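Local coordinates for elicitor protein Hrip2 (Magnaporthe oryzae, PDB 5FID), which probably acts as a secreted elicitor of the rice blast fungus that triggers defence responses in plants, at residues Y75-N86 with Y114-C125. The protein carries 1 engineered substitution. Sequence-based numbering, arbitrary orientation.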
# COMPACT_ATOMS: atom_id res chain seq x y z
N TYR A 75 5.35 8.51 -2.75
CA TYR A 75 4.69 7.79 -1.66
C TYR A 75 5.71 7.09 -0.77
O TYR A 75 6.78 6.67 -1.23
CB TYR A 75 3.78 6.69 -2.20
CG TYR A 75 2.54 7.14 -2.95
CD1 TYR A 75 2.07 8.45 -2.87
CD2 TYR A 75 1.82 6.23 -3.71
CE1 TYR A 75 0.92 8.83 -3.56
CE2 TYR A 75 0.66 6.60 -4.40
CZ TYR A 75 0.22 7.90 -4.31
OH TYR A 75 -0.92 8.27 -5.00
N GLY A 76 5.35 6.95 0.50
CA GLY A 76 6.09 6.11 1.42
C GLY A 76 5.24 4.88 1.67
O GLY A 76 4.02 4.99 1.72
N TYR A 77 5.88 3.71 1.80
CA TYR A 77 5.15 2.46 1.97
C TYR A 77 5.53 1.84 3.31
O TYR A 77 6.67 1.96 3.74
CB TYR A 77 5.46 1.52 0.81
CG TYR A 77 5.16 2.12 -0.56
CD1 TYR A 77 3.86 2.19 -1.04
CD2 TYR A 77 6.18 2.62 -1.36
CE1 TYR A 77 3.58 2.74 -2.30
CE2 TYR A 77 5.90 3.17 -2.61
CZ TYR A 77 4.61 3.22 -3.07
OH TYR A 77 4.35 3.76 -4.31
N TYR A 78 4.58 1.19 3.97
CA TYR A 78 4.81 0.65 5.31
C TYR A 78 3.99 -0.62 5.50
O TYR A 78 2.85 -0.71 5.04
CB TYR A 78 4.46 1.68 6.39
CG TYR A 78 3.16 2.39 6.11
CD1 TYR A 78 3.12 3.46 5.23
CD2 TYR A 78 1.97 1.97 6.69
CE1 TYR A 78 1.94 4.10 4.93
CE2 TYR A 78 0.79 2.62 6.40
CZ TYR A 78 0.77 3.67 5.52
OH TYR A 78 -0.42 4.31 5.21
N GLU A 79 4.58 -1.59 6.18
CA GLU A 79 3.96 -2.89 6.38
C GLU A 79 4.19 -3.33 7.81
O GLU A 79 5.31 -3.28 8.31
CB GLU A 79 4.60 -3.91 5.43
CG GLU A 79 4.14 -5.37 5.63
CD GLU A 79 4.81 -6.33 4.66
OE1 GLU A 79 5.83 -5.95 4.03
OE2 GLU A 79 4.32 -7.48 4.52
N LEU A 80 3.11 -3.73 8.48
CA LEU A 80 3.21 -4.30 9.82
C LEU A 80 3.01 -5.80 9.69
O LEU A 80 1.90 -6.26 9.46
CB LEU A 80 2.13 -3.70 10.74
CG LEU A 80 2.13 -4.20 12.19
CD1 LEU A 80 3.43 -3.80 12.88
CD2 LEU A 80 0.94 -3.63 12.95
N SER A 81 4.09 -6.57 9.82
CA SER A 81 4.05 -7.99 9.44
C SER A 81 4.29 -8.96 10.58
O SER A 81 5.20 -8.78 11.38
CB SER A 81 5.08 -8.26 8.34
OG SER A 81 5.10 -9.63 7.98
N SER A 82 3.46 -10.00 10.65
CA SER A 82 3.70 -11.11 11.57
C SER A 82 4.17 -12.36 10.83
O SER A 82 4.05 -13.47 11.35
CB SER A 82 2.44 -11.44 12.38
OG SER A 82 1.38 -11.87 11.54
N GLU A 83 4.72 -12.18 9.62
CA GLU A 83 5.15 -13.30 8.78
C GLU A 83 6.28 -14.13 9.38
O GLU A 83 6.45 -15.30 9.03
CB GLU A 83 5.60 -12.82 7.40
CG GLU A 83 4.50 -12.35 6.49
CD GLU A 83 5.05 -11.59 5.30
OE1 GLU A 83 5.66 -10.51 5.52
OE2 GLU A 83 4.88 -12.08 4.16
N TRP A 84 7.06 -13.52 10.26
CA TRP A 84 8.17 -14.23 10.91
C TRP A 84 7.90 -14.49 12.39
O TRP A 84 8.77 -15.02 13.09
CB TRP A 84 9.48 -13.45 10.77
CG TRP A 84 9.80 -13.05 9.35
CD1 TRP A 84 9.32 -13.62 8.21
CD2 TRP A 84 10.69 -12.00 8.93
NE1 TRP A 84 9.85 -12.98 7.10
CE2 TRP A 84 10.68 -11.98 7.52
CE3 TRP A 84 11.46 -11.06 9.62
CZ2 TRP A 84 11.45 -11.07 6.78
CZ3 TRP A 84 12.22 -10.16 8.88
CH2 TRP A 84 12.20 -10.16 7.47
N GLY A 85 6.72 -14.10 12.85
CA GLY A 85 6.35 -14.23 14.25
C GLY A 85 5.65 -12.98 14.77
O GLY A 85 5.54 -11.99 14.06
N ASN A 86 5.16 -13.03 16.00
CA ASN A 86 4.60 -11.85 16.67
C ASN A 86 4.51 -12.07 18.16
O ASN A 86 3.54 -12.67 18.65
CB ASN A 86 3.21 -11.48 16.14
CG ASN A 86 2.68 -10.20 16.79
OD1 ASN A 86 3.41 -9.50 17.50
ND2 ASN A 86 1.42 -9.89 16.54
N TYR A 114 -2.57 -8.15 10.77
CA TYR A 114 -1.20 -8.02 10.32
C TYR A 114 -1.03 -8.49 8.89
O TYR A 114 -1.86 -9.23 8.36
CB TYR A 114 -0.28 -8.86 11.23
CG TYR A 114 -0.31 -8.43 12.68
CD1 TYR A 114 -1.30 -8.88 13.54
CD2 TYR A 114 0.66 -7.56 13.18
CE1 TYR A 114 -1.34 -8.47 14.87
CE2 TYR A 114 0.63 -7.15 14.50
CZ TYR A 114 -0.37 -7.61 15.34
OH TYR A 114 -0.38 -7.20 16.65
N SER A 115 0.07 -8.08 8.27
CA SER A 115 0.45 -8.64 6.98
C SER A 115 0.85 -10.09 7.22
O SER A 115 1.59 -10.40 8.16
CB SER A 115 1.62 -7.87 6.37
OG SER A 115 1.80 -8.26 5.02
N ARG A 116 0.35 -10.97 6.36
CA ARG A 116 0.51 -12.41 6.54
C ARG A 116 1.03 -13.03 5.25
O ARG A 116 0.89 -12.44 4.19
CB ARG A 116 -0.86 -13.03 6.89
CG ARG A 116 -1.54 -12.39 8.09
CD ARG A 116 -0.89 -12.81 9.42
NE ARG A 116 -0.83 -14.26 9.49
CZ ARG A 116 0.28 -14.97 9.69
NH1 ARG A 116 1.45 -14.37 9.90
NH2 ARG A 116 0.20 -16.29 9.68
N PRO A 117 1.63 -14.24 5.35
CA PRO A 117 2.20 -14.87 4.16
C PRO A 117 1.16 -14.99 3.05
O PRO A 117 1.49 -14.75 1.88
CB PRO A 117 2.57 -16.27 4.65
CG PRO A 117 2.72 -16.14 6.10
CD PRO A 117 1.79 -15.07 6.55
N ASP A 118 -0.06 -15.34 3.42
CA ASP A 118 -1.12 -15.59 2.45
C ASP A 118 -2.09 -14.42 2.29
O ASP A 118 -3.05 -14.49 1.51
CB ASP A 118 -1.88 -16.87 2.80
CG ASP A 118 -2.29 -16.95 4.27
OD1 ASP A 118 -1.75 -16.21 5.12
OD2 ASP A 118 -3.18 -17.79 4.57
N MSE A 119 -1.86 -13.35 3.03
CA MSE A 119 -2.59 -12.11 2.81
C MSE A 119 -1.71 -10.93 3.18
O MSE A 119 -1.67 -10.52 4.34
CB MSE A 119 -3.90 -12.08 3.59
CG MSE A 119 -4.71 -10.80 3.38
SE MSE A 119 -5.03 -10.38 1.48
CE MSE A 119 -5.84 -12.09 0.94
N LYS A 120 -1.03 -10.38 2.18
CA LYS A 120 -0.12 -9.25 2.39
C LYS A 120 -0.89 -7.96 2.62
O LYS A 120 -1.91 -7.70 1.97
CB LYS A 120 0.84 -9.11 1.21
CG LYS A 120 1.76 -10.30 1.03
CD LYS A 120 2.80 -10.37 2.15
CE LYS A 120 4.11 -9.77 1.70
NZ LYS A 120 5.12 -9.68 2.81
N LYS A 121 -0.40 -7.16 3.55
CA LYS A 121 -1.03 -5.88 3.85
C LYS A 121 0.07 -4.85 3.92
O LYS A 121 0.87 -4.82 4.85
CB LYS A 121 -1.84 -5.97 5.15
CG LYS A 121 -3.13 -6.78 4.96
CD LYS A 121 -4.00 -6.79 6.20
CE LYS A 121 -5.32 -7.52 5.93
NZ LYS A 121 -6.15 -7.61 7.17
N VAL A 122 0.14 -4.04 2.86
CA VAL A 122 1.17 -3.03 2.71
C VAL A 122 0.42 -1.79 2.28
O VAL A 122 -0.43 -1.87 1.40
CB VAL A 122 2.20 -3.45 1.64
CG1 VAL A 122 3.31 -2.41 1.48
CG2 VAL A 122 2.82 -4.79 2.00
N TYR A 123 0.70 -0.65 2.91
CA TYR A 123 0.00 0.59 2.58
C TYR A 123 0.94 1.69 2.12
O TYR A 123 2.10 1.74 2.55
CB TYR A 123 -0.83 1.09 3.76
CG TYR A 123 -1.84 0.08 4.26
CD1 TYR A 123 -2.87 -0.36 3.44
CD2 TYR A 123 -1.77 -0.41 5.54
CE1 TYR A 123 -3.81 -1.28 3.90
CE2 TYR A 123 -2.70 -1.33 6.01
CZ TYR A 123 -3.71 -1.76 5.18
OH TYR A 123 -4.62 -2.67 5.65
N GLY A 124 0.43 2.56 1.24
CA GLY A 124 1.15 3.73 0.78
C GLY A 124 0.52 5.04 1.25
O GLY A 124 -0.68 5.11 1.52
N CYS A 125 1.34 6.08 1.35
CA CYS A 125 0.90 7.38 1.84
C CYS A 125 1.81 8.45 1.25
O CYS A 125 3.02 8.24 1.15
CB CYS A 125 1.01 7.38 3.37
SG CYS A 125 0.38 8.82 4.22
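Antiparallel pairing joins Gly76–Tyr78 to Tyr123–Cys125, on the outermost strand of this chain's six-stranded sheet, where Val122 and Gly124 make backbone hydrogen bonds to the second subunit; the 114–121 loop continues the contact. Gly76 and Cys125 form one hydrogen-bonded pair, Tyr78 and Tyr123 the next. At the intervening non-hydrogen-bonded pair, Gly124 has no side chain, leaving room for Tyr77, whose CD1 comes 3.6 Å from Gly124 CA. The Tyr78 ring, with CG wedged between backbone N and carbonyl carbon (chi1 44°), leans over its partner strand: Tyr123 O lies 3.3 Å above one face, while Cys125 CB meets the edge. Its hydroxyl hydrogen-bonds to Gln102 O, beside the Cys101–Cys125 disulfide.

Beyond these pairs, Ser115 N donates to Leu80 O and Ser82 N to Ser115 O. Extended Glu79 brings OE2 to two donors: Ser115 OG on the anti side (2.7 Å) and Lys120 NZ at the syn lone pair (2.9 Å). Lys120, long and bent, also reaches Glu83 OE2 (2.8 Å), so one ammonium probably balances two carboxylates; Tyr75 OH of the second subunit hydrogen-bonds to Lys120 NZ and Glu79 OE1. Asn86, its OD1 accepting from Phe88 N, sets ND2 over the Tyr114 ring.

Such antiparallel pairing, with a salt-bridged loop, belongs here to an all-beta, disulfide-linked Bys1-family fold.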